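Local structure of alkylhalidase CmlS (Streptomyces venezuelae, 3I3L) at residues A[376-381]-A[388-393]; A[394-399]-A[404-409]. The protein is a flavin-dependent halogenase of chloramphenicol biosynthesis that binds FAD through a covalent link to the protein. One frame throughout, in Å; residues are numbered along the deposited sequence.

Contact 1 (A[376-381]-A[388-393]); sequences SFYTFA and SEFWRK
Tyr378 meets two aromatic side chains of helix 389-394, Trp391 near the root of its ring and Phe390 near the tip. At CB the chain turns so that CG lies anti to the carbonyl carbon (chi1 -80°), which brings the ring up to Trp391 and Phe390. Its CD1 lies 3.5 Å from Trp391 CZ3, which comes in at the edge of the tyrosine ring, close to its plane. The two ring planes stand at 67°, an oblique pairing. One atom further out, Tyr378 CE1 is 3.9 Å from Phe390 CE2. Here the pair is offset edge-to-face: Phe390 turns its edge to the tyrosine face, with centroids 5.8 Å apart. At the tip, OH passes 4.1 Å from Phe390 CZ and is hydrogen-bonded to Asp321 and Trp235, which fix the phenol end. Trp391 CZ3 also reaches Ala381 CB, at 3.5 Å, one turn along from Tyr378. The small methyl probably leaves room for the indole. Phe390 CD2 sits 3.6 Å above the indole plane, over its centre, and the indole NE1 is hydrogen-bonded to the backbone O of Phe231. The axes of segments 376-381 and 389-393 pass 9.7 Å apart, with 131° between their N-to-C directions, bridged by three rings and one methyl. The result is a buried aromatic cluster at a helix-helix interface, joining the C-terminal end of helix 352-382 to the short helix that follows.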
loop_
_atom_site.group_PDB
_atom_site.type_symbol
_atom_site.label_atom_id
_atom_site.label_comp_id
_atom_site.label_asym_id
_atom_site.label_seq_id
_atom_site.Cartn_x
_atom_site.Cartn_y
_atom_site.Cartn_z
ATOM N N SER A 376 6.548 2.677 13.604
ATOM C CA SER A 376 5.834 3.548 14.541
ATOM C C SER A 376 4.661 2.847 15.207
ATOM O O SER A 376 4.604 2.762 16.423
ATOM C CB SER A 376 5.338 4.792 13.811
ATOM O OG SER A 376 6.440 5.612 13.555
ATOM N N PHE A 377 3.737 2.316 14.418
ATOM C CA PHE A 377 2.607 1.597 14.998
ATOM C C PHE A 377 3.002 0.464 15.924
ATOM O O PHE A 377 2.469 0.379 17.030
ATOM C CB PHE A 377 1.581 1.121 13.973
ATOM C CG PHE A 377 0.690 2.195 13.517
ATOM C CD1 PHE A 377 1.073 3.052 12.482
ATOM C CD2 PHE A 377 -0.537 2.379 14.128
ATOM C CE1 PHE A 377 0.226 4.088 12.061
ATOM C CE2 PHE A 377 -1.378 3.396 13.713
ATOM C CZ PHE A 377 -0.984 4.257 12.671
ATOM N N TYR A 378 3.934 -0.398 15.499
ATOM C CA TYR A 378 4.348 -1.477 16.394
ATOM C C TYR A 378 4.942 -0.896 17.721
ATOM O O TYR A 378 4.639 -1.372 18.797
ATOM C CB TYR A 378 5.311 -2.451 15.734
ATOM C CG TYR A 378 4.637 -3.448 14.847
ATOM C CD1 TYR A 378 3.565 -4.173 15.286
ATOM C CD2 TYR A 378 5.058 -3.664 13.550
ATOM C CE1 TYR A 378 2.940 -5.111 14.488
ATOM C CE2 TYR A 378 4.411 -4.630 12.720
ATOM C CZ TYR A 378 3.353 -5.311 13.210
ATOM O OH TYR A 378 2.677 -6.264 12.431
ATOM N N THR A 379 5.803 0.125 17.615
ATOM C CA THR A 379 6.353 0.753 18.803
ATOM C C THR A 379 5.272 1.268 19.794
ATOM O O THR A 379 5.437 1.122 21.007
ATOM C CB THR A 379 7.347 1.861 18.431
ATOM O OG1 THR A 379 8.318 1.271 17.578
ATOM C CG2 THR A 379 8.067 2.414 19.686
ATOM N N PHE A 380 4.184 1.845 19.282
ATOM C CA PHE A 380 3.111 2.357 20.156
ATOM C C PHE A 380 2.443 1.255 20.907
ATOM O O PHE A 380 2.138 1.409 22.112
ATOM C CB PHE A 380 2.013 3.121 19.379
ATOM C CG PHE A 380 2.522 4.338 18.695
ATOM C CD1 PHE A 380 3.581 5.068 19.254
ATOM C CD2 PHE A 380 1.965 4.767 17.491
ATOM C CE1 PHE A 380 4.079 6.200 18.608
ATOM C CE2 PHE A 380 2.445 5.922 16.853
ATOM C CZ PHE A 380 3.499 6.630 17.407
ATOM N N ALA A 381 2.195 0.143 20.231
ATOM C CA ALA A 381 1.585 -0.990 20.946
ATOM C C ALA A 381 2.540 -1.634 21.952
ATOM O O ALA A 381 2.090 -2.227 22.937
ATOM C CB ALA A 381 1.081 -2.039 20.004
ATOM N N SER A 388 7.397 -9.732 24.722
ATOM C CA SER A 388 7.519 -10.976 23.964
ATOM C C SER A 388 8.429 -10.795 22.758
ATOM O O SER A 388 8.719 -9.667 22.352
ATOM C CB SER A 388 6.117 -11.485 23.539
ATOM O OG SER A 388 5.610 -10.665 22.495
ATOM N N GLU A 389 8.923 -11.894 22.197
ATOM C CA GLU A 389 9.732 -11.842 20.960
ATOM C C GLU A 389 9.006 -11.122 19.787
ATOM O O GLU A 389 9.623 -10.368 19.040
ATOM C CB GLU A 389 10.173 -13.241 20.513
ATOM C CG GLU A 389 11.288 -13.162 19.443
ATOM C CD GLU A 389 11.992 -14.493 19.191
ATOM O OE1 GLU A 389 12.960 -14.511 18.385
ATOM O OE2 GLU A 389 11.618 -15.523 19.826
ATOM N N PHE A 390 7.690 -11.275 19.702
ATOM C CA PHE A 390 6.939 -10.543 18.702
ATOM C C PHE A 390 7.186 -9.030 18.781
ATOM O O PHE A 390 7.611 -8.429 17.823
ATOM C CB PHE A 390 5.416 -10.808 18.766
ATOM C CG PHE A 390 4.683 -10.193 17.607
ATOM C CD1 PHE A 390 4.545 -10.879 16.392
ATOM C CD2 PHE A 390 4.183 -8.897 17.702
ATOM C CE1 PHE A 390 3.914 -10.276 15.286
ATOM C CE2 PHE A 390 3.525 -8.300 16.574
ATOM C CZ PHE A 390 3.397 -9.018 15.392
ATOM N N TRP A 391 6.883 -8.440 19.938
ATOM C CA TRP A 391 6.972 -7.000 20.105
ATOM C C TRP A 391 8.407 -6.487 20.065
ATOM O O TRP A 391 8.680 -5.429 19.522
ATOM C CB TRP A 391 6.189 -6.539 21.350
ATOM C CG TRP A 391 4.736 -6.845 21.159
ATOM C CD1 TRP A 391 4.032 -7.870 21.712
ATOM C CD2 TRP A 391 3.848 -6.179 20.281
ATOM N NE1 TRP A 391 2.721 -7.874 21.236
ATOM C CE2 TRP A 391 2.587 -6.855 20.349
ATOM C CE3 TRP A 391 3.988 -5.131 19.405
ATOM C CZ2 TRP A 391 1.488 -6.482 19.580
ATOM C CZ3 TRP A 391 2.882 -4.752 18.637
ATOM C CH2 TRP A 391 1.656 -5.421 18.734
ATOM N N ARG A 392 9.310 -7.273 20.611
ATOM C CA ARG A 392 10.718 -6.937 20.722
ATOM C C ARG A 392 11.388 -6.904 19.346
ATOM O O ARG A 392 12.292 -6.109 19.101
ATOM C CB ARG A 392 11.405 -8.015 21.594
ATOM C CG ARG A 392 12.918 -7.941 21.667
ATOM C CD ARG A 392 13.482 -8.759 22.933
ATOM N NE ARG A 392 13.284 -10.184 22.834
ATOM C CZ ARG A 392 12.353 -10.905 23.495
ATOM N NH1 ARG A 392 12.285 -12.212 23.345
ATOM N NH2 ARG A 392 11.483 -10.340 24.326
ATOM N N LYS A 393 11.018 -7.829 18.476
ATOM C CA LYS A 393 11.603 -7.811 17.150
ATOM C C LYS A 393 11.111 -6.591 16.379
ATOM O O LYS A 393 11.825 -6.093 15.554
ATOM C CB LYS A 393 11.336 -9.137 16.370
ATOM C CG LYS A 393 11.973 -10.401 17.042
ATOM C CD LYS A 393 13.521 -10.276 17.097
ATOM C CE LYS A 393 14.227 -11.575 17.522
ATOM N NZ LYS A 393 14.743 -12.303 16.302
#

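Contact 2 (A[394-399]-A[404-409]); sequences RRITES and LTRKKW
Arg406 and Glu398 form a two-bond salt bridge. The guanidinium is used side-on. Its NE donates to Glu398 OE1 at 2.9 Å, a nearly straight bond of 166°. Its NH2 donates to Glu398 OE2 at 2.7 Å, a more bent bond. Both oxygens are met on their syn sides, and the carboxylate and guanidinium planes are only 16° apart. With two bonds to two oxygens, both groups should be held against turning. Ile396 packs against the guanidinium: its CD1 lies 4.0 Å above one face, toward the rim, and its CG2 is 3.8 Å from Arg406 NH2. The pairing ties the loop leading into helix 400-406 back to the C-terminal part of that helix, at the surface. With an alanine in place of Arg406, the Glu398 carboxylate would probably lose both donors and be freer to turn, and Ile396 would probably lose the group it packs on. The arginine chain leaves with CG anti to the backbone N (chi1 -167°) and bends at chi3, which turns NE and NH2 to the glutamate. Further out, the side chain of Arg406 also packs on Phe383, in the loop after helix 352-382. Past Glu398, Ser399 is the N-cap of helix 400-406, its OG hydrogen-bonded to the backbone N of Asp402.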
loop_
_atom_site.group_PDB
_atom_site.type_symbol
_atom_site.label_atom_id
_atom_site.label_comp_id
_atom_site.label_asym_id
_atom_site.label_seq_id
_atom_site.Cartn_x
_atom_site.Cartn_y
_atom_site.Cartn_z
ATOM N N ARG A 394 9.900 -6.127 16.653
ATOM C CA ARG A 394 9.272 -5.155 15.757
ATOM C C ARG A 394 9.302 -3.707 16.224
ATOM O O ARG A 394 9.187 -2.765 15.395
ATOM C CB ARG A 394 7.849 -5.584 15.411
ATOM C CG ARG A 394 7.832 -6.752 14.475
ATOM C CD ARG A 394 6.516 -7.542 14.644
ATOM N NE ARG A 394 6.544 -8.762 13.856
ATOM C CZ ARG A 394 7.197 -9.882 14.217
ATOM N NH1 ARG A 394 7.864 -9.933 15.367
ATOM N NH2 ARG A 394 7.159 -10.966 13.460
ATOM N N ARG A 395 9.489 -3.502 17.533
ATOM C CA ARG A 395 9.450 -2.159 18.088
ATOM C C ARG A 395 10.743 -1.505 17.753
ATOM O O ARG A 395 11.712 -2.189 17.548
ATOM C CB ARG A 395 9.211 -2.179 19.621
ATOM C CG ARG A 395 10.439 -2.598 20.500
ATOM C CD ARG A 395 9.999 -2.825 22.004
ATOM N NE ARG A 395 11.055 -3.536 22.734
ATOM C CZ ARG A 395 10.932 -4.695 23.401
ATOM N NH1 ARG A 395 9.756 -5.334 23.550
ATOM N NH2 ARG A 395 12.023 -5.240 23.950
ATOM N N ILE A 396 10.761 -0.172 17.679
ATOM C CA ILE A 396 11.968 0.521 17.305
ATOM C C ILE A 396 13.127 0.249 18.306
ATOM O O ILE A 396 12.922 0.228 19.537
ATOM C CB ILE A 396 11.695 2.041 17.186
ATOM C CG1 ILE A 396 11.143 2.357 15.801
ATOM C CG2 ILE A 396 13.011 2.911 17.494
ATOM C CD1 ILE A 396 10.331 3.683 15.776
ATOM N N THR A 397 14.317 0.049 17.751
ATOM C CA THR A 397 15.539 -0.244 18.497
ATOM C C THR A 397 16.246 1.074 18.764
ATOM O O THR A 397 16.527 1.798 17.834
ATOM C CB THR A 397 16.500 -1.116 17.617
ATOM O OG1 THR A 397 16.084 -2.478 17.670
ATOM C CG2 THR A 397 17.972 -1.031 18.087
ATOM N N GLU A 398 16.546 1.377 20.015
ATOM C CA GLU A 398 17.153 2.690 20.386
ATOM C C GLU A 398 17.561 2.657 21.877
ATOM O O GLU A 398 17.094 1.773 22.604
ATOM C CB GLU A 398 16.133 3.832 20.177
ATOM C CG GLU A 398 14.887 3.702 21.136
ATOM C CD GLU A 398 13.732 4.636 20.766
ATOM O OE1 GLU A 398 12.615 4.423 21.291
ATOM O OE2 GLU A 398 13.946 5.598 19.974
ATOM N N SER A 399 18.377 3.634 22.322
ATOM C CA SER A 399 18.898 3.688 23.712
ATOM C C SER A 399 17.824 3.625 24.807
ATOM O O SER A 399 16.728 4.111 24.595
ATOM C CB SER A 399 19.748 4.962 23.919
ATOM O OG SER A 399 18.942 6.150 23.924
ATOM N N LEU A 404 12.584 5.664 27.050
ATOM C CA LEU A 404 11.852 6.300 28.174
ATOM C C LEU A 404 11.327 7.701 27.773
ATOM O O LEU A 404 10.133 7.992 27.932
ATOM C CB LEU A 404 12.723 6.304 29.443
ATOM C CG LEU A 404 12.932 4.887 30.079
ATOM C CD1 LEU A 404 12.733 3.625 29.086
ATOM C CD2 LEU A 404 14.268 4.763 30.846
ATOM N N THR A 405 12.191 8.539 27.184
ATOM C CA THR A 405 11.713 9.761 26.499
ATOM C C THR A 405 10.511 9.397 25.624
ATOM O O THR A 405 9.460 10.046 25.734
ATOM C CB THR A 405 12.793 10.461 25.601
ATOM O OG1 THR A 405 13.991 10.730 26.360
ATOM C CG2 THR A 405 12.253 11.777 24.985
ATOM N N ARG A 406 10.639 8.349 24.786
ATOM C CA ARG A 406 9.494 7.952 23.909
ATOM C C ARG A 406 8.128 7.639 24.604
ATOM O O ARG A 406 7.083 7.857 23.993
ATOM C CB ARG A 406 9.857 6.926 22.815
ATOM C CG ARG A 406 8.754 6.786 21.743
ATOM C CD ARG A 406 8.964 5.519 20.892
ATOM N NE ARG A 406 10.245 5.580 20.193
ATOM C CZ ARG A 406 10.484 6.308 19.105
ATOM N NH1 ARG A 406 9.533 7.024 18.544
ATOM N NH2 ARG A 406 11.696 6.317 18.572
ATOM N N LYS A 407 8.122 7.204 25.873
ATOM C CA LYS A 407 6.909 7.488 26.724
ATOM C C LYS A 407 6.796 9.019 27.082
ATOM O O LYS A 407 6.729 9.448 28.260
ATOM C CB LYS A 407 6.729 6.556 27.932
ATOM C CG LYS A 407 5.494 6.948 28.807
ATOM C CD LYS A 407 5.543 6.426 30.312
ATOM C CE LYS A 407 6.839 6.841 31.073
ATOM N NZ LYS A 407 7.227 5.821 32.108
ATOM N N LYS A 408 6.954 9.802 26.001
ATOM C CA LYS A 408 6.212 11.010 25.670
ATOM C C LYS A 408 4.893 10.495 25.131
ATOM O O LYS A 408 3.978 11.263 24.849
ATOM C CB LYS A 408 6.930 11.724 24.509
ATOM C CG LYS A 408 6.040 12.415 23.437
ATOM C CD LYS A 408 5.612 11.482 22.289
ATOM C CE LYS A 408 5.272 12.307 21.034
ATOM N NZ LYS A 408 4.702 11.416 19.934
ATOM N N TRP A 409 4.824 9.181 24.909
ATOM C CA TRP A 409 3.622 8.592 24.356
ATOM C C TRP A 409 2.506 8.533 25.405
ATOM O O TRP A 409 1.337 8.717 25.059
ATOM C CB TRP A 409 3.927 7.217 23.750
ATOM C CG TRP A 409 2.713 6.401 23.497
ATOM C CD1 TRP A 409 1.983 6.327 22.333
ATOM C CD2 TRP A 409 2.058 5.547 24.438
ATOM N NE1 TRP A 409 0.920 5.464 22.496
ATOM C CE2 TRP A 409 0.945 4.973 23.779
ATOM C CE3 TRP A 409 2.300 5.213 25.781
ATOM C CZ2 TRP A 409 0.088 4.087 24.413
ATOM C CZ3 TRP A 409 1.434 4.336 26.416
ATOM C CH2 TRP A 409 0.346 3.783 25.727
#

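How the contacts relate
Contacts 1 and 2 follow one another along the chain, with centres 10 Å apart, and helix 389-394 leads from one to the other. Thr379 of contact 1 joins them directly: its OG1 lies 2.8 Å from Ile396 N, a probable hydrogen bond, and its CG2 packs 3.4 Å from Arg406 CD. Phe380 CD1 adds a second touch, 3.7 Å from Trp409 CD1. Helix 352-382 thus serves both, with Tyr378 and Ala381 facing one and Thr379 and Phe380 the other. Contact 1 is buried and nearer the cofactor: the side chain of Tyr378 is about 11 Å from FAD and about 10 Å from Asp297, the covalent attachment site. Contact 2 lies at the surface, away from the flavin site.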